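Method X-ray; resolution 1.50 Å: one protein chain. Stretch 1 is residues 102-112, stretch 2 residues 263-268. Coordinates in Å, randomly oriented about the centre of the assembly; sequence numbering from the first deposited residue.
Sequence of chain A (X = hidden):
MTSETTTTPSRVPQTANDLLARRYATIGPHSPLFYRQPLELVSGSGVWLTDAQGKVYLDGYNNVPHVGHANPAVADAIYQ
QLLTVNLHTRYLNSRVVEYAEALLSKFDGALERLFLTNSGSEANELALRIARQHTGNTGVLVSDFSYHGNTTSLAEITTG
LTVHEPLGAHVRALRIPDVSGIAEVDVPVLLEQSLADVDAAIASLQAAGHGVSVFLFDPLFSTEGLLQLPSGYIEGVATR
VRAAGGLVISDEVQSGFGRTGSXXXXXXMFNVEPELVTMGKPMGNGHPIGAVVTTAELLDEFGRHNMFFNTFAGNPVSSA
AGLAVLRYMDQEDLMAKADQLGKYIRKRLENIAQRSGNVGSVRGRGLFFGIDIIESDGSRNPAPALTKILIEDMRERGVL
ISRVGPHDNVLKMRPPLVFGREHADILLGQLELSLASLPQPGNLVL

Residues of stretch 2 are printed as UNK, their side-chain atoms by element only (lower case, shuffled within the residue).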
# COMPACT_ATOMS: atom_id res chain seq x y z
N ALA A 102 -2.71 6.67 -20.83
CA ALA A 102 -3.11 8.04 -20.51
C ALA A 102 -2.09 8.70 -19.55
O ALA A 102 -1.68 9.89 -19.76
CB ALA A 102 -4.50 8.14 -19.90
N LEU A 103 -1.65 7.97 -18.52
CA LEU A 103 -0.68 8.55 -17.59
C LEU A 103 0.70 8.76 -18.26
O LEU A 103 1.32 9.83 -18.06
CB LEU A 103 -0.62 7.66 -16.32
CG LEU A 103 0.37 8.12 -15.25
CD1 LEU A 103 -0.03 9.47 -14.67
CD2 LEU A 103 0.31 7.02 -14.14
N LEU A 104 1.12 7.76 -19.04
CA LEU A 104 2.46 7.89 -19.67
C LEU A 104 2.47 8.97 -20.75
O LEU A 104 3.56 9.54 -21.03
CB LEU A 104 2.91 6.53 -20.16
CG LEU A 104 3.31 5.49 -19.08
CD1 LEU A 104 3.43 4.09 -19.65
CD2 LEU A 104 4.58 5.93 -18.33
N SER A 105 1.32 9.32 -21.31
CA SER A 105 1.25 10.43 -22.32
C SER A 105 1.57 11.78 -21.67
O SER A 105 1.79 12.79 -22.33
CB SER A 105 -0.14 10.50 -23.00
OG SER A 105 -1.18 11.04 -22.14
N LYS A 106 1.52 11.87 -20.30
CA LYS A 106 1.87 13.07 -19.52
C LYS A 106 3.35 13.21 -19.22
O LYS A 106 3.72 14.17 -18.49
CB LYS A 106 1.05 13.11 -18.19
CG LYS A 106 -0.43 13.00 -18.36
CD LYS A 106 -1.00 14.11 -19.22
CE LYS A 106 -2.54 14.12 -19.09
NZ LYS A 106 -3.15 15.11 -20.02
N PHE A 107 4.16 12.32 -19.78
CA PHE A 107 5.61 12.30 -19.59
C PHE A 107 6.39 12.37 -20.89
O PHE A 107 5.93 11.93 -21.86
CB PHE A 107 6.07 11.02 -18.83
CG PHE A 107 5.72 11.02 -17.36
CD1 PHE A 107 6.57 11.57 -16.47
CD2 PHE A 107 4.56 10.48 -16.92
CE1 PHE A 107 6.25 11.61 -15.15
CE2 PHE A 107 4.21 10.50 -15.60
CZ PHE A 107 5.07 11.07 -14.71
N ASP A 108 7.59 12.93 -20.84
CA ASP A 108 8.47 13.02 -22.01
C ASP A 108 9.74 12.26 -21.84
O ASP A 108 9.99 11.71 -20.85
CB ASP A 108 9.17 14.35 -22.15
CG ASP A 108 8.35 15.43 -22.24
OD1 ASP A 108 7.25 15.28 -22.79
OD2 ASP A 108 8.89 16.49 -21.81
N GLY A 109 10.59 12.38 -22.84
CA GLY A 109 11.93 11.78 -22.70
C GLY A 109 11.89 10.25 -22.62
O GLY A 109 11.06 9.55 -23.16
N ALA A 110 12.75 9.70 -21.73
CA ALA A 110 12.88 8.27 -21.58
C ALA A 110 11.89 7.66 -20.51
O ALA A 110 11.95 6.48 -20.26
CB ALA A 110 14.31 7.94 -21.17
N LEU A 111 11.01 8.52 -19.99
CA LEU A 111 10.00 8.05 -18.99
C LEU A 111 8.81 7.46 -19.70
O LEU A 111 7.87 8.19 -20.11
CB LEU A 111 9.67 9.20 -18.05
CG LEU A 111 10.79 9.69 -17.13
CD1 LEU A 111 10.48 11.01 -16.42
CD2 LEU A 111 11.16 8.61 -16.10
N GLU A 112 8.86 6.15 -19.92
CA GLU A 112 7.95 5.45 -20.81
C GLU A 112 7.48 4.10 -20.34
O GLU A 112 6.80 3.38 -21.06
CB GLU A 112 8.54 5.33 -22.21
CG GLU A 112 9.73 4.57 -22.32
CD GLU A 112 10.28 4.66 -23.78
OE1 GLU A 112 9.60 5.09 -24.75
OE2 GLU A 112 11.43 4.28 -23.93
N UNK A 263 3.64 23.25 -15.01
CA UNK A 263 3.92 21.94 -15.66
C UNK A 263 3.09 20.84 -14.95
O UNK A 263 2.64 21.09 -13.82
N UNK A 264 2.96 19.68 -15.57
CA UNK A 264 2.30 18.56 -14.92
C UNK A 264 3.06 18.11 -13.66
O UNK A 264 2.41 17.75 -12.61
c UNK A 264 1.21 16.37 -15.35
s UNK A 264 -0.61 16.91 -15.25
c UNK A 264 -1.14 15.20 -15.09
c UNK A 264 2.11 17.38 -15.90
N UNK A 265 4.40 18.16 -13.69
CA UNK A 265 5.25 17.58 -12.63
C UNK A 265 6.14 18.66 -12.08
O UNK A 265 6.70 19.50 -12.83
c UNK A 265 5.10 15.15 -15.26
n UNK A 265 4.12 14.28 -15.59
c UNK A 265 1.95 12.92 -12.87
c UNK A 265 3.69 14.40 -12.01
c UNK A 265 3.47 13.95 -14.40
c UNK A 265 2.61 13.54 -11.81
c UNK A 265 4.13 14.61 -13.36
c UNK A 265 2.36 13.10 -14.18
c UNK A 265 5.20 15.37 -13.92
c UNK A 265 6.11 16.41 -13.20
N UNK A 266 6.27 18.71 -10.76
CA UNK A 266 7.18 19.65 -10.11
C UNK A 266 8.62 19.60 -10.55
O UNK A 266 9.29 20.69 -10.52
N UNK A 267 9.14 18.43 -10.93
CA UNK A 267 10.59 18.41 -11.35
C UNK A 267 10.86 19.32 -12.50
O UNK A 267 12.01 19.71 -12.76
c UNK A 267 9.71 15.07 -15.21
c UNK A 267 11.09 17.00 -11.59
c UNK A 267 10.72 15.94 -15.27
c UNK A 267 9.55 15.32 -12.85
c UNK A 267 11.13 16.59 -14.14
c UNK A 267 10.59 16.30 -12.87
c UNK A 267 9.12 14.74 -14.02
o UNK A 267 9.30 14.41 -16.41
N UNK A 268 9.81 19.68 -13.29
CA UNK A 268 9.94 20.51 -14.49
C UNK A 268 10.28 21.94 -14.10
O UNK A 268 10.66 22.73 -15.04
c UNK A 268 8.34 19.05 -15.94
n UNK A 268 6.90 17.80 -17.49
c UNK A 268 8.58 20.42 -15.36
o UNK A 268 6.03 19.17 -16.03
c UNK A 268 6.95 18.71 -16.52
O HOH W 1 5.51 16.07 -19.44
O HOH W 2 9.55 17.54 -19.19
O HOH W 3 7.77 14.71 -18.42

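Position 263 has backbone atoms and nothing more, and nothing of stretch 1 lies near it, so it is glycine. Its phi/psi of -164/164 is extended.

Position 264 carries three carbons and one sulfur in an unbranched chain, with the sulfur bonded to the terminal carbon, which lies 4.0 Å from Lys106 CG, a contact with the aliphatic part of the lysine; this is methionine. The CA-to-CB bond of Met264 points toward stretch 1, and the chi angles t, p, t carry CE to that contact. Lys106 CA and Met264 CA also form the closest CA pair between the stretches, at 7.2 Å.

Position 265 has one carbon leading into fused five- and six-membered rings, nine carbons and one nitrogen in all. The ring nitrogen lies 2.9 Å from Lys106 O, and the ring system lies over the Phe107 ring. Only tryptophan fits. Its NE1 donates a hydrogen bond to Lys106 O with an N-H...O angle of 152°. The indole stacks, offset, on Phe107: the centroids of the phenylalanine ring and the five-membered ring are 4.1 Å apart and the planes are inclined by 12°, with Phe107 CZ 3.3 Å from Trp265 CE2. At the indole edge, Leu103 CD1 lies 4.4 Å from Trp265 CH2.

Position 266 again lacks side-chain atoms and makes no contact with stretch 1; it is glycine, and it opens the 3-10 segment.

Position 267 shows one carbon, a six-carbon ring and an oxygen on that ring, which lies 3.6 Å from Leu111 CD1 and, at the edge of the Phe107 ring, 3.9 Å from Phe107 CD1: tyrosine. A water 2.5 Å from Tyr267 OH links this hydroxyl to Asp108 N, which donates to that water at 3.0 Å.

Position 268 has three side-chain carbons, the third bearing one oxygen and one nitrogen. None of these atoms comes within 4.5 Å of stretch 1; the links run through water. It is glutamine. Gln268 OE1 accepts a hydrogen bond from Trp265 N at 3.0 Å and 167°, leaving NE2 to donate to two waters. One, 3.0 Å from Gln268 NE2, donates to Lys106 O at 2.8 Å; the other, 3.2 Å from Gln268 NE2, donates to Asp108 OD2 at 2.9 Å.

The contact therefore centres on Trp265, which covers a phenylalanine ring with its face while its edge nitrogen reaches a backbone carbonyl. Lys106 O and the Phe107 ring belong to consecutive residues, at the end of a type I turn from Leu104 to Phe107, and the one indole engages both. Lys106 O accepts from both the indole and a water, so the direct hydrogen bond and the water bridge to Gln268 NE2 meet at one atom. Together the two stretches bury 332 Å².

Stretch 2 263-268: GMWGYQ
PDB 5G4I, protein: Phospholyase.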